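PDB 1WR2: hypothetical protein PH1789 from Pyrococcus horikoshii, which is of unknown function but carries an ATP-grasp domain, a fold of helices packed on antiparallel sheets. Local coordinates for residues 156-161 against 193-198; 165-170 against 189-194. One frame throughout, in Å; residues are numbered along the deposited sequence.

Contact 1: residues 156-161 against 193-198; sequences VPITEK and MLLKVS
Leu194 meets Ile158 where the loop 156-159 runs past helix 187-203: CD1 of Ile158 lies 4.0 Å from CB of Leu194, the two side chains crossing at about a right angle. One residue on, Leu195 reaches the loop with its CD2 methyl. CD2 of Leu195 packs 3.7 Å from the carbonyl O of Thr159 and also touches CG1 of Ile158, while CD1 of Leu195 touches CB of Glu160 more loosely. The carboxylate of Glu160 turns to a salt bridge with Arg164 in its own helix. Residues 156-159 lead into helix 160-168, with Thr159 at its N-cap, in the ATP-grasp fold, where both helices cover the six-stranded antiparallel sheet; Val156, Ile158 and Leu194 all touch Ile136 of strand 133-140. Ser198, a turn beyond Leu194, supplies the one hydrogen bond between the segments. OG of Ser198, anti to the backbone N (chi1 179°), accepts the backbone N-H of Ile158, N to OG 2.9 Å, with an angle of 163° at the hydrogen, a nearly straight bond. The loop also touches this hydroxyl through carbon: CA of Pro157, which follows a cis peptide bond, is 3.2 Å from OG of Ser198, and CG1 of Ile158 is 3.5 Å from it. CG1 of Val156 touches the same OG and comes closer, 3.3 Å, to the carbonyl O of Ser198.

Contact 2: residues 165-170 against 189-194; sequences KMIQEI and AIVDML
Ile167 and Val191 mark the closest approach of the two backbones, their CA atoms 7.9 Å apart, with helix 160-168 packing across helix 187-203 and no hydrogen bond passing between the segments. Ile167 carries most of the contact; its side chain leaves the backbone toward the other helix. Its CG1 is anti to the carbonyl carbon (chi1 -63°) and CD1 continues the chain outward in an extended form (chi2 179°), which brings that terminal methyl among three residues of helix 187-203. CD1 of Ile167 is 3.5 Å from CG2 of Val191, tighter than usual carbon-carbon contact, and here the two side chains stand at about a right angle. CD1 of Ile167 is also 3.6 Å from CG2 of Ile190. CD1 of Leu194 lies against both CG1 and CD1 of Ile167, 3.8 Å from CG1. This leucine methyl also takes up Met166, whose CG lies 4.0 Å from CD1 of Leu194 and whose sulphur SD is only slightly farther from that atom. All five touching residues are buried, making this an apolar helix-to-helix seam. Both helices rest against the six-stranded antiparallel sheet of the ATP-grasp fold: Met166 and Ile190 both touch Phe138 of strand 133-140, Met166 also touches Arg154 and gives its carbonyl O to the hydroxyl of Thr152 on the outermost strand 152-155, and Val191 packs on Ala163 and Arg164 of helix 160-168.

Overall arrangement
Contact 1 and contact 2 are successive parts of one interface, their centres 9 Å apart, in which helix 160-168 and the loop leading into it lie against helix 187-203. The pairing runs in reverse order of sequence: the earlier residues 156-161 meet the later 193-198, and the later 165-170 meet the earlier 189-194. Leu194 serves both, and CG of Glu160 touches CG1 of Val191 at 4.0 Å, joining the two directly. They differ in character, since contact 1 includes a hydrogen bond and partly exposed loop residues, whereas contact 2 is wholly apolar. Both centres lie about 17 Å from the centre of the chain, on the same side of it.

Contact 1: residues 156-161 against 193-198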
loop_
_atom_site.group_PDB
_atom_site.type_symbol
_atom_site.label_atom_id
_atom_site.label_comp_id
_atom_site.label_asym_id
_atom_site.label_seq_id
_atom_site.Cartn_x
_atom_site.Cartn_y
_atom_site.Cartn_z
ATOM N N VAL A 156 -4.063 18.672 3.589
ATOM C CA VAL A 156 -4.187 18.448 2.158
ATOM C C VAL A 156 -5.124 19.529 1.604
ATOM O O VAL A 156 -6.134 19.848 2.221
ATOM C CB VAL A 156 -4.783 17.047 1.891
ATOM C CG1 VAL A 156 -5.026 16.845 0.403
ATOM C CG2 VAL A 156 -3.839 15.980 2.432
ATOM N N PRO A 157 -4.807 20.100 0.429
ATOM C CA PRO A 157 -3.660 19.845 -0.447
ATOM C C PRO A 157 -2.380 20.517 0.023
ATOM O O PRO A 157 -2.408 21.600 0.609
ATOM C CB PRO A 157 -4.131 20.397 -1.785
ATOM C CG PRO A 157 -4.879 21.624 -1.348
ATOM C CD PRO A 157 -5.703 21.107 -0.175
ATOM N N ILE A 158 -1.252 19.872 -0.243
ATOM C CA ILE A 158 0.038 20.421 0.150
ATOM C C ILE A 158 0.773 20.911 -1.092
ATOM O O ILE A 158 0.476 20.488 -2.209
ATOM C CB ILE A 158 0.923 19.358 0.841
ATOM C CG1 ILE A 158 1.224 18.218 -0.140
ATOM C CG2 ILE A 158 0.225 18.824 2.088
ATOM C CD1 ILE A 158 2.131 17.136 0.417
ATOM N N THR A 159 1.731 21.809 -0.889
ATOM C CA THR A 159 2.529 22.326 -1.986
ATOM C C THR A 159 3.845 21.573 -1.946
ATOM O O THR A 159 4.108 20.828 -0.996
ATOM C CB THR A 159 2.788 23.834 -1.815
ATOM O OG1 THR A 159 3.374 24.073 -0.531
ATOM C CG2 THR A 159 1.478 24.609 -1.918
ATOM N N GLU A 160 4.670 21.741 -2.973
ATOM C CA GLU A 160 5.950 21.052 -2.989
ATOM C C GLU A 160 6.783 21.521 -1.807
ATOM O O GLU A 160 7.586 20.761 -1.263
ATOM C CB GLU A 160 6.711 21.314 -4.290
ATOM C CG GLU A 160 8.072 20.645 -4.286
ATOM C CD GLU A 160 8.824 20.817 -5.581
ATOM O OE1 GLU A 160 9.977 20.342 -5.654
ATOM O OE2 GLU A 160 8.268 21.418 -6.523
ATOM N N LYS A 161 6.596 22.778 -1.416
ATOM C CA LYS A 161 7.322 23.332 -0.274
ATOM C C LYS A 161 6.946 22.535 0.972
ATOM O O LYS A 161 7.817 22.144 1.756
ATOM C CB LYS A 161 6.964 24.806 -0.069
ATOM C CG LYS A 161 7.453 25.385 1.256
ATOM C CD LYS A 161 6.982 26.822 1.450
ATOM C CE LYS A 161 7.512 27.729 0.347
ATOM N NZ LYS A 161 9.004 27.764 0.331
ATOM N N MET A 193 5.688 11.342 -4.379
ATOM C CA MET A 193 4.621 10.513 -3.818
ATOM C C MET A 193 3.685 11.326 -2.943
ATOM O O MET A 193 2.469 11.189 -3.027
ATOM C CB MET A 193 5.186 9.366 -2.997
ATOM C CG MET A 193 5.568 8.159 -3.822
ATOM S SD MET A 193 5.941 6.756 -2.757
ATOM C CE MET A 193 7.622 7.173 -2.273
ATOM N N LEU A 194 4.252 12.179 -2.100
ATOM C CA LEU A 194 3.440 13.012 -1.224
ATOM C C LEU A 194 2.498 13.915 -2.028
ATOM O O LEU A 194 1.330 14.087 -1.668
ATOM C CB LEU A 194 4.347 13.859 -0.318
ATOM C CG LEU A 194 5.022 13.159 0.871
ATOM C CD1 LEU A 194 6.101 14.081 1.459
ATOM C CD2 LEU A 194 3.960 12.796 1.932
ATOM N N LEU A 195 3.002 14.494 -3.115
ATOM C CA LEU A 195 2.175 15.381 -3.937
ATOM C C LEU A 195 1.080 14.603 -4.661
ATOM O O LEU A 195 -0.043 15.078 -4.791
ATOM C CB LEU A 195 3.038 16.148 -4.951
ATOM C CG LEU A 195 4.036 17.170 -4.385
ATOM C CD1 LEU A 195 4.803 17.799 -5.537
ATOM C CD2 LEU A 195 3.308 18.252 -3.582
ATOM N N LYS A 196 1.409 13.406 -5.135
ATOM C CA LYS A 196 0.421 12.587 -5.818
ATOM C C LYS A 196 -0.652 12.125 -4.833
ATOM O O LYS A 196 -1.837 12.114 -5.158
ATOM C CB LYS A 196 1.101 11.397 -6.509
ATOM C CG LYS A 196 1.787 11.798 -7.825
ATOM C CD LYS A 196 2.545 10.650 -8.481
ATOM C CE LYS A 196 3.015 11.061 -9.880
ATOM N NZ LYS A 196 4.176 10.258 -10.347
ATOM N N VAL A 197 -0.259 11.748 -3.622
ATOM C CA VAL A 197 -1.270 11.339 -2.648
ATOM C C VAL A 197 -2.150 12.528 -2.295
ATOM O O VAL A 197 -3.367 12.394 -2.140
ATOM C CB VAL A 197 -0.629 10.793 -1.348
ATOM C CG1 VAL A 197 -1.705 10.610 -0.269
ATOM C CG2 VAL A 197 0.058 9.470 -1.639
ATOM N N SER A 198 -1.524 13.694 -2.160
ATOM C CA SER A 198 -2.240 14.921 -1.829
ATOM C C SER A 198 -3.306 15.205 -2.888
ATOM O O SER A 198 -4.437 15.553 -2.566
ATOM C CB SER A 198 -1.245 16.091 -1.752
ATOM O OG SER A 198 -1.886 17.319 -1.464
#

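Contact 2: residues 165-170 against 189-194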
loop_
_atom_site.group_PDB
_atom_site.type_symbol
_atom_site.label_atom_id
_atom_site.label_comp_id
_atom_site.label_asym_id
_atom_site.label_seq_id
_atom_site.Cartn_x
_atom_site.Cartn_y
_atom_site.Cartn_z
ATOM N N LYS A 165 9.526 20.165 3.053
ATOM C CA LYS A 165 9.632 20.610 4.426
ATOM C C LYS A 165 9.243 19.504 5.421
ATOM O O LYS A 165 9.998 19.214 6.348
ATOM C CB LYS A 165 8.750 21.846 4.613
ATOM C CG LYS A 165 8.975 22.630 5.896
ATOM C CD LYS A 165 8.165 23.927 5.857
ATOM C CE LYS A 165 8.204 24.682 7.178
ATOM N NZ LYS A 165 7.336 25.891 7.131
ATOM N N MET A 166 8.083 18.875 5.230
ATOM C CA MET A 166 7.665 17.829 6.166
ATOM C C MET A 166 8.614 16.629 6.148
ATOM O O MET A 166 8.672 15.858 7.104
ATOM C CB MET A 166 6.223 17.384 5.887
ATOM C CG MET A 166 6.002 16.637 4.597
ATOM S SD MET A 166 4.237 16.445 4.253
ATOM C CE MET A 166 3.739 15.349 5.595
ATOM N N ILE A 167 9.368 16.475 5.066
ATOM C CA ILE A 167 10.317 15.378 4.985
ATOM C C ILE A 167 11.532 15.725 5.843
ATOM O O ILE A 167 12.123 14.861 6.490
ATOM C CB ILE A 167 10.794 15.133 3.533
ATOM C CG1 ILE A 167 9.611 14.721 2.650
ATOM C CG2 ILE A 167 11.856 14.036 3.517
ATOM C CD1 ILE A 167 9.996 14.473 1.187
ATOM N N GLN A 168 11.888 17.004 5.859
ATOM C CA GLN A 168 13.046 17.464 6.619
ATOM C C GLN A 168 12.775 17.636 8.109
ATOM O O GLN A 168 13.705 17.657 8.915
ATOM C CB GLN A 168 13.547 18.784 6.034
ATOM C CG GLN A 168 13.822 18.709 4.545
ATOM C CD GLN A 168 14.326 20.015 3.969
ATOM O OE1 GLN A 168 13.866 21.097 4.349
ATOM N NE2 GLN A 168 15.262 19.923 3.027
ATOM N N GLU A 169 11.503 17.753 8.472
ATOM C CA GLU A 169 11.112 17.947 9.860
ATOM C C GLU A 169 11.140 16.703 10.749
ATOM O O GLU A 169 11.132 16.824 11.976
ATOM C CB GLU A 169 9.717 18.586 9.912
ATOM C CG GLU A 169 9.623 19.910 9.170
ATOM C CD GLU A 169 8.255 20.558 9.287
ATOM O OE1 GLU A 169 7.242 19.830 9.257
ATOM O OE2 GLU A 169 8.194 21.801 9.397
ATOM N N ILE A 170 11.168 15.507 10.161
ATOM C CA ILE A 170 11.191 14.297 10.985
ATOM C C ILE A 170 12.558 14.147 11.640
ATOM O O ILE A 170 13.582 14.488 11.046
ATOM C CB ILE A 170 10.883 13.009 10.166
ATOM C CG1 ILE A 170 11.894 12.850 9.029
ATOM C CG2 ILE A 170 9.445 13.056 9.632
ATOM C CD1 ILE A 170 11.745 11.545 8.263
ATOM N N ALA A 189 11.809 11.490 -5.021
ATOM C CA ALA A 189 10.828 10.446 -5.255
ATOM C C ALA A 189 9.788 10.515 -4.137
ATOM O O ALA A 189 8.591 10.364 -4.369
ATOM C CB ALA A 189 11.509 9.083 -5.266
ATOM N N ILE A 190 10.247 10.755 -2.917
ATOM C CA ILE A 190 9.314 10.853 -1.803
ATOM C C ILE A 190 8.430 12.072 -2.002
ATOM O O ILE A 190 7.222 12.010 -1.803
ATOM C CB ILE A 190 10.040 10.981 -0.467
ATOM C CG1 ILE A 190 10.972 9.783 -0.273
ATOM C CG2 ILE A 190 9.017 11.050 0.661
ATOM C CD1 ILE A 190 11.824 9.858 0.964
ATOM N N VAL A 191 9.037 13.186 -2.396
ATOM C CA VAL A 191 8.285 14.411 -2.622
ATOM C C VAL A 191 7.196 14.187 -3.666
ATOM O O VAL A 191 6.076 14.679 -3.527
ATOM C CB VAL A 191 9.216 15.545 -3.103
ATOM C CG1 VAL A 191 8.396 16.729 -3.574
ATOM C CG2 VAL A 191 10.148 15.957 -1.976
ATOM N N ASP A 192 7.528 13.441 -4.714
ATOM C CA ASP A 192 6.565 13.160 -5.769
ATOM C C ASP A 192 5.396 12.320 -5.234
ATOM O O ASP A 192 4.238 12.569 -5.584
ATOM C CB ASP A 192 7.249 12.442 -6.936
ATOM C CG ASP A 192 6.337 12.295 -8.147
ATOM O OD1 ASP A 192 5.851 13.329 -8.661
ATOM O OD2 ASP A 192 6.108 11.148 -8.582
ATOM N N MET A 193 5.688 11.342 -4.379
ATOM C CA MET A 193 4.621 10.513 -3.818
ATOM C C MET A 193 3.685 11.326 -2.943
ATOM O O MET A 193 2.469 11.189 -3.027
ATOM C CB MET A 193 5.186 9.366 -2.997
ATOM C CG MET A 193 5.568 8.159 -3.822
ATOM S SD MET A 193 5.941 6.756 -2.757
ATOM C CE MET A 193 7.622 7.173 -2.273
ATOM N N LEU A 194 4.252 12.179 -2.100
ATOM C CA LEU A 194 3.440 13.012 -1.224
ATOM C C LEU A 194 2.498 13.915 -2.028
ATOM O O LEU A 194 1.330 14.087 -1.668
ATOM C CB LEU A 194 4.347 13.859 -0.318
ATOM C CG LEU A 194 5.022 13.159 0.871
ATOM C CD1 LEU A 194 6.101 14.081 1.459
ATOM C CD2 LEU A 194 3.960 12.796 1.932
#